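Local coordinates for putative cytosine/guanine deaminase (Unidentified, PDB 2PAJ), which catalyses the hydrolytic deamination of pterins such as isoxanthopterin at a zinc site, converting 2-amino-4-hydroxypteridines to 2,4-dihydroxypteridines and releasing ammonium, at residues A[161-166]-A[409-414]; A[210-215]-A[447-452]; A[125-130]-A[457-462]. All coordinates share one frame; numbering follows the deposited sequence.

Contact 1 of 3, residues A[161-166]-A[409-414]; sequences GLRFVL and GYAADI
R163 reaches from the start of strand 163-168 to D413, the last residue of the loop that leads into strand 414-418, and the two side chains approach from opposite directions. The CB of R163 heads toward the loop, and a chi1 of -60° sets CG beside the backbone N and anti to the carbonyl carbon. From CG to NE the chain is extended; its carbons up to CD meet nothing of 409-414, and the side chain also touches T133 of neighbouring strand 131-136. The guanidinium does the work. NE donates to D413 OD2 at 3.1 Å, and R163 NH2 reaches the same D413 OD2, also at 3.1 Å, so the side-on edge of the group converges on a single oxygen. That oxygen lies nearly in the guanidinium plane. Seen from the carboxylate the two donors differ: OD2 receives NH2 on its syn lone pair, whereas NE comes from above the carboxylate plane; the two flat groups stand nearly perpendicular, 87° apart. From R163 NH2 to D413 OD1 there is just a weak bond of 3.4 Å; the stronger partner of OD1 is the backbone N of A449. NH2 also lies obliquely against the methyl of A411, and NH1 turns to the carbonyl O of A211. A buried ion pair of this kind, with both carboxylate oxygens engaged and the arginine bonded beyond its partner, probably favours the charged forms of both residues and ties the barrel strand to the loop electrostatically, away from the zinc site.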
ATOM      1  N   GLY A 161      -3.425 -14.145  -2.141  1.00 52.13           N
ATOM      2  CA  GLY A 161      -2.416 -14.164  -3.187  1.00 51.28           C
ATOM      3  C   GLY A 161      -1.701 -12.850  -3.422  1.00 51.36           C
ATOM      4  O   GLY A 161      -1.056 -12.669  -4.455  1.00 50.87           O
ATOM      5  N   LEU A 162      -1.794 -11.948  -2.450  1.00 51.15           N
ATOM      6  CA  LEU A 162      -1.194 -10.616  -2.540  1.00 50.99           C
ATOM      7  C   LEU A 162       0.202 -10.505  -1.934  1.00 51.53           C
ATOM      8  O   LEU A 162       0.550 -11.235  -1.013  1.00 53.45           O
ATOM      9  CB  LEU A 162      -2.094  -9.594  -1.830  1.00 49.36           C
ATOM     10  CG  LEU A 162      -3.614  -9.701  -1.952  1.00 49.03           C
ATOM     11  CD1 LEU A 162      -4.266  -8.654  -1.077  1.00 46.52           C
ATOM     12  CD2 LEU A 162      -4.032  -9.534  -3.404  1.00 48.40           C
ATOM     13  N   ARG A 163       1.002  -9.579  -2.457  1.00 52.06           N
ATOM     14  CA  ARG A 163       2.333  -9.345  -1.908  1.00 52.56           C
ATOM     15  C   ARG A 163       2.052  -8.490  -0.691  1.00 51.59           C
ATOM     16  O   ARG A 163       1.274  -7.543  -0.776  1.00 49.73           O
ATOM     17  CB  ARG A 163       3.208  -8.516  -2.841  1.00 55.68           C
ATOM     18  CG  ARG A 163       3.481  -9.066  -4.218  1.00 60.00           C
ATOM     19  CD  ARG A 163       4.310  -8.034  -4.972  1.00 61.69           C
ATOM     20  NE  ARG A 163       4.537  -8.407  -6.353  1.00 63.10           N
ATOM     21  CZ  ARG A 163       5.379  -9.360  -6.723  1.00 65.78           C
ATOM     22  NH1 ARG A 163       6.066 -10.013  -5.797  1.00 66.67           N
ATOM     23  NH2 ARG A 163       5.520  -9.667  -8.007  1.00 66.17           N
ATOM     24  N   PHE A 164       2.688  -8.804   0.431  1.00 51.95           N
ATOM     25  CA  PHE A 164       2.471  -8.034   1.646  1.00 52.18           C
ATOM     26  C   PHE A 164       3.758  -7.433   2.183  1.00 50.83           C
ATOM     27  O   PHE A 164       4.811  -8.057   2.142  1.00 50.63           O
ATOM     28  CB  PHE A 164       1.830  -8.912   2.716  1.00 53.12           C
ATOM     29  CG  PHE A 164       1.365  -8.147   3.916  1.00 55.19           C
ATOM     30  CD1 PHE A 164       0.318  -7.232   3.813  1.00 55.27           C
ATOM     31  CD2 PHE A 164       1.980  -8.330   5.148  1.00 55.00           C
ATOM     32  CE1 PHE A 164      -0.112  -6.504   4.921  1.00 55.95           C
ATOM     33  CE2 PHE A 164       1.568  -7.614   6.268  1.00 56.49           C
ATOM     34  CZ  PHE A 164       0.516  -6.693   6.162  1.00 56.10           C
ATOM     35  N   VAL A 165       3.666  -6.205   2.673  1.00 49.43           N
ATOM     36  CA  VAL A 165       4.815  -5.517   3.234  1.00 49.05           C
ATOM     37  C   VAL A 165       4.466  -5.133   4.668  1.00 49.61           C
ATOM     38  O   VAL A 165       3.617  -4.273   4.899  1.00 49.13           O
ATOM     39  CB  VAL A 165       5.154  -4.237   2.431  1.00 49.20           C
ATOM     40  CG1 VAL A 165       6.308  -3.500   3.072  1.00 48.97           C
ATOM     41  CG2 VAL A 165       5.491  -4.593   1.007  1.00 47.77           C
ATOM     42  N   LEU A 166       5.115  -5.774   5.632  1.00 49.59           N
ATOM     43  CA  LEU A 166       4.853  -5.479   7.034  1.00 48.70           C
ATOM     44  C   LEU A 166       5.647  -4.284   7.545  1.00 48.62           C
ATOM     45  O   LEU A 166       6.875  -4.270   7.491  1.00 48.52           O
ATOM     46  CB  LEU A 166       5.165  -6.701   7.898  1.00 47.54           C
ATOM     47  CG  LEU A 166       4.978  -6.510   9.407  1.00 47.74           C
ATOM     48  CD1 LEU A 166       3.552  -6.074   9.709  1.00 47.20           C
ATOM     49  CD2 LEU A 166       5.322  -7.797  10.130  1.00 47.39           C
ATOM     50  N   GLY A 409       9.899  -8.086 -18.528  1.00 50.47           N
ATOM     51  CA  GLY A 409      10.962  -8.327 -17.567  1.00 49.97           C
ATOM     52  C   GLY A 409      10.518  -8.131 -16.127  1.00 50.49           C
ATOM     53  O   GLY A 409      11.123  -8.664 -15.194  1.00 50.24           O
ATOM     54  N   TYR A 410       9.448  -7.366 -15.944  1.00 49.77           N
ATOM     55  CA  TYR A 410       8.924  -7.095 -14.619  1.00 48.59           C
ATOM     56  C   TYR A 410       7.950  -8.153 -14.128  1.00 49.54           C
ATOM     57  O   TYR A 410       7.483  -8.991 -14.897  1.00 49.53           O
ATOM     58  CB  TYR A 410       8.243  -5.735 -14.594  1.00 47.26           C
ATOM     59  CG  TYR A 410       9.192  -4.573 -14.625  1.00 48.59           C
ATOM     60  CD1 TYR A 410       9.928  -4.274 -15.778  1.00 48.79           C
ATOM     61  CD2 TYR A 410       9.348  -3.757 -13.496  1.00 48.15           C
ATOM     62  CE1 TYR A 410      10.785  -3.195 -15.806  1.00 50.40           C
ATOM     63  CE2 TYR A 410      10.200  -2.675 -13.510  1.00 50.40           C
ATOM     64  CZ  TYR A 410      10.919  -2.394 -14.667  1.00 52.45           C
ATOM     65  OH  TYR A 410      11.770  -1.314 -14.694  1.00 53.95           O
ATOM     66  N   ALA A 411       7.661  -8.121 -12.834  1.00 49.85           N
ATOM     67  CA  ALA A 411       6.732  -9.074 -12.246  1.00 51.23           C
ATOM     68  C   ALA A 411       5.356  -8.858 -12.859  1.00 51.85           C
ATOM     69  O   ALA A 411       4.976  -7.732 -13.175  1.00 49.88           O
ATOM     70  CB  ALA A 411       6.677  -8.889 -10.728  1.00 51.83           C
ATOM     71  N   ALA A 412       4.606  -9.943 -13.014  1.00 54.40           N
ATOM     72  CA  ALA A 412       3.272  -9.881 -13.606  1.00 55.19           C
ATOM     73  C   ALA A 412       2.161  -9.493 -12.638  1.00 56.25           C
ATOM     74  O   ALA A 412       1.350 -10.336 -12.247  1.00 57.71           O
ATOM     75  CB  ALA A 412       2.932 -11.210 -14.260  1.00 53.60           C
ATOM     76  N   ASP A 413       2.133  -8.218 -12.256  1.00 56.40           N
ATOM     77  CA  ASP A 413       1.094  -7.694 -11.370  1.00 56.07           C
ATOM     78  C   ASP A 413       0.316  -6.731 -12.245  1.00 54.26           C
ATOM     79  O   ASP A 413       0.703  -5.571 -12.417  1.00 52.62           O
ATOM     80  CB  ASP A 413       1.712  -6.961 -10.188  1.00 58.81           C
ATOM     81  CG  ASP A 413       2.688  -7.825  -9.431  1.00 61.27           C
ATOM     82  OD1 ASP A 413       2.323  -8.971  -9.076  1.00 63.98           O
ATOM     83  OD2 ASP A 413       3.820  -7.361  -9.192  1.00 64.03           O
ATOM     84  N   ILE A 414      -0.780  -7.235 -12.800  1.00 52.74           N
ATOM     85  CA  ILE A 414      -1.589  -6.466 -13.723  1.00 51.43           C
ATOM     86  C   ILE A 414      -3.062  -6.414 -13.375  1.00 51.56           C
ATOM     87  O   ILE A 414      -3.632  -7.374 -12.865  1.00 52.26           O
ATOM     88  CB  ILE A 414      -1.456  -7.040 -15.155  1.00 50.21           C
ATOM     89  CG1 ILE A 414       0.019  -7.171 -15.513  1.00 49.73           C
ATOM     90  CG2 ILE A 414      -2.156  -6.131 -16.169  1.00 50.97           C
ATOM     91  CD1 ILE A 414       0.268  -7.891 -16.818  1.00 51.15           C
TER

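Contact 2 of 3, residues A[210-215]-A[447-452]; sequences RAMRRV and FSAGKR
M212, just ahead of strand 213-217, lays the end of its side chain against S448 and A449, at the tip of the hairpin formed by strands 442-448 and 451-455. The apolar part comes first. M212 SD sits 3.9 Å from A449 CB, while the terminal methyl, M212 CE, turns aside and stops 4.0 Å from S448 OG. This division follows from the shape of the methionine, which is bent at both chi2 (-56°) and chi3 (-70°), curling sulfur and methyl over two successive residues of the turn. The backbones stay well apart, M212 CA being 8.2 Å from A449 CA, and only side-chain atoms bridge the interval.

No hydrogen bond joins the two segments; the polar groups named here find their partners in other residues. S448 OG, placed anti to its own backbone nitrogen, bonds the carbonyl O of G161, so its approach to the M212 methyl is simple packing. The backbone N of A449 is held by D413 OD1. On the other side, the backbone of M212 pairs with that of F164, while R210 fastens its guanidinium to D44 and to the carbonyl O of G409.

Backbone bonds give the hairpin tip its form. S448 N donates to K451 O at 2.9 Å, and K451 N returns a bond to S448 O at 3.0 Å, closing a two-residue reversal in which A449 and G450 both have positive phi. Such reciprocal pairing round a type I' turn is the classic two-residue beta hairpin, whose tip is here lodged against the entry to a strand of the amidohydrolase barrel.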
ATOM      1  N   ARG A 210      11.241  -8.597  -6.063  1.00 52.64           N
ATOM      2  CA  ARG A 210       9.916  -9.085  -6.407  1.00 53.65           C
ATOM      3  C   ARG A 210       9.493 -10.083  -5.338  1.00 53.21           C
ATOM      4  O   ARG A 210       8.873 -11.114  -5.608  1.00 54.79           O
ATOM      5  CB  ARG A 210       9.905  -9.715  -7.807  1.00 55.13           C
ATOM      6  CG  ARG A 210      10.923 -10.805  -8.043  1.00 56.16           C
ATOM      7  CD  ARG A 210      11.302 -10.816  -9.503  1.00 57.90           C
ATOM      8  NE  ARG A 210      10.194 -11.201 -10.371  1.00 60.64           N
ATOM      9  CZ  ARG A 210      10.061 -10.801 -11.638  1.00 61.82           C
ATOM     10  NH1 ARG A 210      10.961  -9.986 -12.187  1.00 57.15           N
ATOM     11  NH2 ARG A 210       9.045 -11.251 -12.371  1.00 60.81           N
ATOM     12  N   ALA A 211       9.847  -9.749  -4.106  1.00 50.88           N
ATOM     13  CA  ALA A 211       9.519 -10.568  -2.959  1.00 49.02           C
ATOM     14  C   ALA A 211       8.004 -10.536  -2.709  1.00 47.92           C
ATOM     15  O   ALA A 211       7.351  -9.531  -2.961  1.00 48.34           O
ATOM     16  CB  ALA A 211      10.276 -10.048  -1.740  1.00 47.72           C
ATOM     17  N   MET A 212       7.449 -11.646  -2.236  1.00 46.47           N
ATOM     18  CA  MET A 212       6.029 -11.714  -1.928  1.00 45.65           C
ATOM     19  C   MET A 212       5.830 -11.366  -0.462  1.00 46.12           C
ATOM     20  O   MET A 212       4.700 -11.249   0.014  1.00 45.67           O
ATOM     21  CB  MET A 212       5.473 -13.108  -2.216  1.00 44.10           C
ATOM     22  CG  MET A 212       5.366 -13.441  -3.694  1.00 47.14           C
ATOM     23  SD  MET A 212       4.376 -12.263  -4.649  1.00 49.94           S
ATOM     24  CE  MET A 212       2.734 -12.619  -4.038  1.00 50.25           C
ATOM     25  N   ARG A 213       6.947 -11.207   0.244  1.00 46.57           N
ATOM     26  CA  ARG A 213       6.943 -10.854   1.658  1.00 46.47           C
ATOM     27  C   ARG A 213       8.081  -9.915   2.009  1.00 44.88           C
ATOM     28  O   ARG A 213       9.203 -10.085   1.557  1.00 44.30           O
ATOM     29  CB  ARG A 213       7.018 -12.104   2.520  1.00 48.76           C
ATOM     30  CG  ARG A 213       5.685 -12.744   2.679  1.00 51.97           C
ATOM     31  CD  ARG A 213       5.777 -14.115   3.264  1.00 57.93           C
ATOM     32  NE  ARG A 213       4.437 -14.609   3.546  1.00 62.85           N
ATOM     33  CZ  ARG A 213       4.169 -15.759   4.148  1.00 65.28           C
ATOM     34  NH1 ARG A 213       5.165 -16.555   4.527  1.00 66.78           N
ATOM     35  NH2 ARG A 213       2.908 -16.092   4.403  1.00 64.68           N
ATOM     36  N   ARG A 214       7.767  -8.918   2.823  1.00 44.86           N
ATOM     37  CA  ARG A 214       8.736  -7.926   3.242  1.00 44.35           C
ATOM     38  C   ARG A 214       8.477  -7.446   4.651  1.00 45.08           C
ATOM     39  O   ARG A 214       7.356  -7.527   5.152  1.00 46.34           O
ATOM     40  CB  ARG A 214       8.697  -6.730   2.306  1.00 43.73           C
ATOM     41  CG  ARG A 214       9.367  -6.984   1.006  1.00 42.92           C
ATOM     42  CD  ARG A 214      10.399  -5.927   0.765  1.00 42.90           C
ATOM     43  NE  ARG A 214      11.518  -6.467   0.015  1.00 44.88           N
ATOM     44  CZ  ARG A 214      12.502  -5.730  -0.472  1.00 47.62           C
ATOM     45  NH1 ARG A 214      12.496  -4.418  -0.284  1.00 48.12           N
ATOM     46  NH2 ARG A 214      13.485  -6.305  -1.150  1.00 50.56           N
ATOM     47  N   VAL A 215       9.528  -6.923   5.272  1.00 45.35           N
ATOM     48  CA  VAL A 215       9.468  -6.417   6.636  1.00 43.69           C
ATOM     49  C   VAL A 215      10.223  -5.103   6.709  1.00 41.77           C
ATOM     50  O   VAL A 215      11.277  -4.970   6.115  1.00 40.02           O
ATOM     51  CB  VAL A 215      10.122  -7.422   7.627  1.00 45.01           C
ATOM     52  CG1 VAL A 215      10.098  -6.857   9.046  1.00 43.84           C
ATOM     53  CG2 VAL A 215       9.408  -8.769   7.567  1.00 40.61           C
ATOM     54  N   PHE A 447      -3.817  -9.714 -11.625  1.00 53.80           N
ATOM     55  CA  PHE A 447      -2.703 -10.650 -11.607  1.00 54.81           C
ATOM     56  C   PHE A 447      -1.659 -10.263 -10.588  1.00 55.86           C
ATOM     57  O   PHE A 447      -1.223  -9.116 -10.543  1.00 54.18           O
ATOM     58  CB  PHE A 447      -2.027 -10.725 -12.968  1.00 55.88           C
ATOM     59  CG  PHE A 447      -2.827 -11.450 -13.990  1.00 58.63           C
ATOM     60  CD1 PHE A 447      -3.591 -10.760 -14.917  1.00 59.34           C
ATOM     61  CD2 PHE A 447      -2.841 -12.833 -13.999  1.00 60.18           C
ATOM     62  CE1 PHE A 447      -4.365 -11.440 -15.845  1.00 60.60           C
ATOM     63  CE2 PHE A 447      -3.605 -13.531 -14.912  1.00 61.56           C
ATOM     64  CZ  PHE A 447      -4.376 -12.831 -15.847  1.00 61.95           C
ATOM     65  N   SER A 448      -1.274 -11.234  -9.764  1.00 57.55           N
ATOM     66  CA  SER A 448      -0.252 -11.018  -8.761  1.00 59.24           C
ATOM     67  C   SER A 448       0.777 -12.118  -8.953  1.00 60.57           C
ATOM     68  O   SER A 448       0.489 -13.313  -8.787  1.00 60.56           O
ATOM     69  CB  SER A 448      -0.834 -11.082  -7.348  1.00 59.80           C
ATOM     70  OG  SER A 448       0.149 -10.719  -6.390  1.00 60.47           O
ATOM     71  N   ALA A 449       1.984 -11.707  -9.324  1.00 62.14           N
ATOM     72  CA  ALA A 449       3.052 -12.658  -9.553  1.00 62.58           C
ATOM     73  C   ALA A 449       2.602 -13.680 -10.604  1.00 62.75           C
ATOM     74  O   ALA A 449       2.877 -14.877 -10.476  1.00 63.30           O
ATOM     75  CB  ALA A 449       3.416 -13.352  -8.244  1.00 61.76           C
ATOM     76  N   GLY A 450       1.897 -13.194 -11.628  1.00 62.10           N
ATOM     77  CA  GLY A 450       1.439 -14.050 -12.709  1.00 61.42           C
ATOM     78  C   GLY A 450       0.263 -14.957 -12.410  1.00 61.51           C
ATOM     79  O   GLY A 450      -0.074 -15.835 -13.209  1.00 62.03           O
ATOM     80  N   LYS A 451      -0.366 -14.771 -11.259  1.00 61.12           N
ATOM     81  CA  LYS A 451      -1.508 -15.600 -10.924  1.00 61.05           C
ATOM     82  C   LYS A 451      -2.758 -14.748 -10.876  1.00 59.69           C
ATOM     83  O   LYS A 451      -2.720 -13.591 -10.459  1.00 59.84           O
ATOM     84  CB  LYS A 451      -1.267 -16.318  -9.597  1.00 63.01           C
ATOM     85  CG  LYS A 451      -0.159 -17.348  -9.747  1.00 68.06           C
ATOM     86  CD  LYS A 451       0.126 -18.173  -8.504  1.00 70.13           C
ATOM     87  CE  LYS A 451       1.236 -19.164  -8.843  1.00 71.63           C
ATOM     88  NZ  LYS A 451       1.589 -20.091  -7.734  1.00 74.75           N
ATOM     89  N   ARG A 452      -3.861 -15.320 -11.340  1.00 58.19           N
ATOM     90  CA  ARG A 452      -5.119 -14.603 -11.367  1.00 58.59           C
ATOM     91  C   ARG A 452      -5.832 -14.635 -10.017  1.00 58.03           C
ATOM     92  O   ARG A 452      -6.476 -15.612  -9.632  1.00 57.83           O
ATOM     93  CB  ARG A 452      -6.014 -15.153 -12.477  1.00 58.90           C
ATOM     94  CG  ARG A 452      -7.226 -14.291 -12.735  1.00 59.91           C
ATOM     95  CD  ARG A 452      -7.516 -14.193 -14.212  1.00 61.75           C
ATOM     96  NE  ARG A 452      -8.799 -13.544 -14.449  1.00 62.45           N
ATOM     97  CZ  ARG A 452      -9.463 -13.620 -15.592  1.00 61.51           C
ATOM     98  NH1 ARG A 452      -8.957 -14.317 -16.603  1.00 63.19           N
ATOM     99  NH2 ARG A 452     -10.632 -13.016 -15.717  1.00 60.74           N
TER

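Contact 3 of 3, residues A[125-130]-A[457-462]; sequences ELARSG and DLIEGV
I459 and A127 meet because chi1 of I459 (-53°) sets CG1 anti to the carbonyl carbon and an extended chi2 (-177°) carries CD1 straight on to the helix end; R128, bent at chi3 (-74°), brings its guanidinium near the backbone of D457. The first pair is purely apolar: I459 CD1 rests 3.9 Å from A127 CB in the last turn of helix 112-127, with L160 also against the isoleucine. In the second, D457 O lies oblique to the R128 guanidinium, 3.6 Å from R128 NH1, a polar approach that falls short of a hydrogen bond. Nor do the charges pair directly, for R128 NH1 remains 5.6 Å from D457 OD1. The aspartate instead forms a salt bridge with R440 and a hydrogen bond with S442. R440 also donates through NE to the carbonyl O of R128, and so links both segments from outside. Behind the contact S129 OG bonds L126 O at 2.9 Å, taking up a carbonyl of the final helical turn. Bonds from G130 N to A127 O and from C131 N to L126 O, with positive phi at G130, complete a Schellman motif: the glycine-terminated helix end that here leads directly into barrel strand 131-136.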
ATOM      1  N   GLU A 125     -11.139  -5.386   0.200  1.00 54.99           N
ATOM      2  CA  GLU A 125     -11.588  -4.220  -0.529  1.00 55.59           C
ATOM      3  C   GLU A 125     -10.449  -3.569  -1.278  1.00 53.97           C
ATOM      4  O   GLU A 125     -10.658  -2.834  -2.242  1.00 54.56           O
ATOM      5  CB  GLU A 125     -12.323  -3.225   0.385  1.00 56.98           C
ATOM      6  CG  GLU A 125     -11.670  -2.843   1.688  1.00 62.67           C
ATOM      7  CD  GLU A 125     -12.558  -1.896   2.524  1.00 67.58           C
ATOM      8  OE1 GLU A 125     -12.972  -0.850   1.975  1.00 70.72           O
ATOM      9  OE2 GLU A 125     -12.837  -2.176   3.726  1.00 69.32           O
ATOM     10  N   LEU A 126      -9.235  -3.894  -0.871  1.00 53.14           N
ATOM     11  CA  LEU A 126      -8.049  -3.349  -1.518  1.00 51.34           C
ATOM     12  C   LEU A 126      -7.749  -4.149  -2.779  1.00 49.56           C
ATOM     13  O   LEU A 126      -7.302  -3.602  -3.780  1.00 48.30           O
ATOM     14  CB  LEU A 126      -6.874  -3.422  -0.546  1.00 49.04           C
ATOM     15  CG  LEU A 126      -5.788  -2.358  -0.530  1.00 47.10           C
ATOM     16  CD1 LEU A 126      -6.340  -0.993  -0.848  1.00 46.23           C
ATOM     17  CD2 LEU A 126      -5.167  -2.375   0.844  1.00 49.15           C
ATOM     18  N   ALA A 127      -8.006  -5.448  -2.720  1.00 49.33           N
ATOM     19  CA  ALA A 127      -7.752  -6.317  -3.858  1.00 50.54           C
ATOM     20  C   ALA A 127      -8.735  -6.050  -4.986  1.00 51.54           C
ATOM     21  O   ALA A 127      -8.380  -6.141  -6.162  1.00 52.20           O
ATOM     22  CB  ALA A 127      -7.823  -7.777  -3.436  1.00 48.14           C
ATOM     23  N   ARG A 128      -9.977  -5.721  -4.643  1.00 51.94           N
ATOM     24  CA  ARG A 128     -10.953  -5.455  -5.687  1.00 51.97           C
ATOM     25  C   ARG A 128     -10.923  -4.024  -6.201  1.00 51.10           C
ATOM     26  O   ARG A 128     -11.833  -3.589  -6.893  1.00 51.96           O
ATOM     27  CB  ARG A 128     -12.358  -5.843  -5.229  1.00 50.78           C
ATOM     28  CG  ARG A 128     -12.613  -5.620  -3.781  1.00 53.00           C
ATOM     29  CD  ARG A 128     -13.889  -6.321  -3.360  1.00 54.42           C
ATOM     30  NE  ARG A 128     -15.093  -5.644  -3.835  1.00 54.86           N
ATOM     31  CZ  ARG A 128     -16.117  -6.262  -4.414  1.00 52.36           C
ATOM     32  NH1 ARG A 128     -16.090  -7.572  -4.607  1.00 50.45           N
ATOM     33  NH2 ARG A 128     -17.183  -5.571  -4.770  1.00 52.09           N
ATOM     34  N   SER A 129      -9.871  -3.293  -5.852  1.00 50.54           N
ATOM     35  CA  SER A 129      -9.689  -1.926  -6.323  1.00 49.20           C
ATOM     36  C   SER A 129      -8.448  -1.992  -7.211  1.00 49.21           C
ATOM     37  O   SER A 129      -7.897  -0.973  -7.624  1.00 50.15           O
ATOM     38  CB  SER A 129      -9.479  -0.939  -5.159  1.00 49.10           C
ATOM     39  OG  SER A 129      -8.156  -0.964  -4.668  1.00 47.89           O
ATOM     40  N   GLY A 130      -8.012  -3.219  -7.487  1.00 47.50           N
ATOM     41  CA  GLY A 130      -6.863  -3.426  -8.346  1.00 46.43           C
ATOM     42  C   GLY A 130      -5.495  -3.389  -7.704  1.00 46.27           C
ATOM     43  O   GLY A 130      -4.489  -3.412  -8.401  1.00 45.29           O
ATOM     44  N   ASP A 457     -14.412  -9.401 -10.560  1.00 62.26           N
ATOM     45  CA  ASP A 457     -14.660  -9.035  -9.166  1.00 63.05           C
ATOM     46  C   ASP A 457     -14.786 -10.210  -8.207  1.00 63.81           C
ATOM     47  O   ASP A 457     -15.203 -10.020  -7.079  1.00 66.24           O
ATOM     48  CB  ASP A 457     -15.915  -8.170  -9.043  1.00 61.89           C
ATOM     49  CG  ASP A 457     -15.852  -6.925  -9.892  1.00 62.80           C
ATOM     50  OD1 ASP A 457     -14.806  -6.251  -9.901  1.00 61.55           O
ATOM     51  OD2 ASP A 457     -16.864  -6.611 -10.546  1.00 64.29           O
ATOM     52  N   LEU A 458     -14.450 -11.421  -8.633  1.00 63.50           N
ATOM     53  CA  LEU A 458     -14.565 -12.558  -7.726  1.00 62.88           C
ATOM     54  C   LEU A 458     -13.231 -13.084  -7.246  1.00 62.56           C
ATOM     55  O   LEU A 458     -12.316 -13.326  -8.036  1.00 62.37           O
ATOM     56  CB  LEU A 458     -15.348 -13.693  -8.376  1.00 64.47           C
ATOM     57  CG  LEU A 458     -16.799 -13.339  -8.727  1.00 66.95           C
ATOM     58  CD1 LEU A 458     -17.417 -14.483  -9.528  1.00 67.05           C
ATOM     59  CD2 LEU A 458     -17.603 -13.066  -7.453  1.00 65.90           C
ATOM     60  N   ILE A 459     -13.131 -13.266  -5.935  1.00 61.75           N
ATOM     61  CA  ILE A 459     -11.920 -13.779  -5.333  1.00 60.98           C
ATOM     62  C   ILE A 459     -12.212 -15.125  -4.698  1.00 61.42           C
ATOM     63  O   ILE A 459     -13.224 -15.304  -4.016  1.00 60.84           O
ATOM     64  CB  ILE A 459     -11.395 -12.821  -4.282  1.00 60.71           C
ATOM     65  CG1 ILE A 459     -11.262 -11.430  -4.897  1.00 59.65           C
ATOM     66  CG2 ILE A 459     -10.048 -13.305  -3.782  1.00 62.17           C
ATOM     67  CD1 ILE A 459     -10.680 -10.411  -3.982  1.00 57.69           C
ATOM     68  N   GLU A 460     -11.332 -16.081  -4.945  1.00 63.34           N
ATOM     69  CA  GLU A 460     -11.502 -17.420  -4.402  1.00 65.76           C
ATOM     70  C   GLU A 460     -11.362 -17.410  -2.882  1.00 64.78           C
ATOM     71  O   GLU A 460     -10.347 -16.961  -2.342  1.00 64.02           O
ATOM     72  CB  GLU A 460     -10.471 -18.353  -5.032  1.00 69.44           C
ATOM     73  CG  GLU A 460     -11.028 -19.692  -5.453  1.00 75.79           C
ATOM     74  CD  GLU A 460     -10.231 -20.304  -6.601  1.00 80.10           C
ATOM     75  OE1 GLU A 460      -8.978 -20.372  -6.487  1.00 82.12           O
ATOM     76  OE2 GLU A 460     -10.863 -20.708  -7.616  1.00 82.50           O
ATOM     77  N   GLY A 461     -12.403 -17.892  -2.205  1.00 64.22           N
ATOM     78  CA  GLY A 461     -12.401 -17.929  -0.753  1.00 63.05           C
ATOM     79  C   GLY A 461     -13.246 -16.845  -0.102  1.00 63.28           C
ATOM     80  O   GLY A 461     -13.444 -16.848   1.114  1.00 63.74           O
ATOM     81  N   VAL A 462     -13.758 -15.909  -0.894  1.00 63.92           N
ATOM     82  CA  VAL A 462     -14.563 -14.849  -0.314  1.00 63.74           C
ATOM     83  C   VAL A 462     -16.029 -14.945  -0.658  1.00 63.92           C
ATOM     84  O   VAL A 462     -16.395 -15.131  -1.814  1.00 64.30           O
ATOM     85  CB  VAL A 462     -14.088 -13.455  -0.749  1.00 63.55           C
ATOM     86  CG1 VAL A 462     -12.600 -13.276  -0.460  1.00 62.27           C
ATOM     87  CG2 VAL A 462     -14.387 -13.258  -2.224  1.00 66.26           C
TER

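Contacts 1 and 2 are neighbours, their centres 3 Å apart: the start of strand 163-168 meets the loop before strand 414-418, and the residue ahead of adjacent strand 213-217 meets the tip of hairpin 442-448/451-455; strands 414-418 and 442-448 pair antiparallel. Contact 1 is fully buried and ionic, while contact 2, only partly buried, relies on apolar packing. They are joined through D413 and A449. The centre of contact 3, likewise partly buried, is about 15 Å from those of the other two; it sets a helix end against the loop before helix 464-483, with methyl packing and a loose polar approach. A touch between L162 and A127 connects it to contact 1, whereas contact 2 does not reach it.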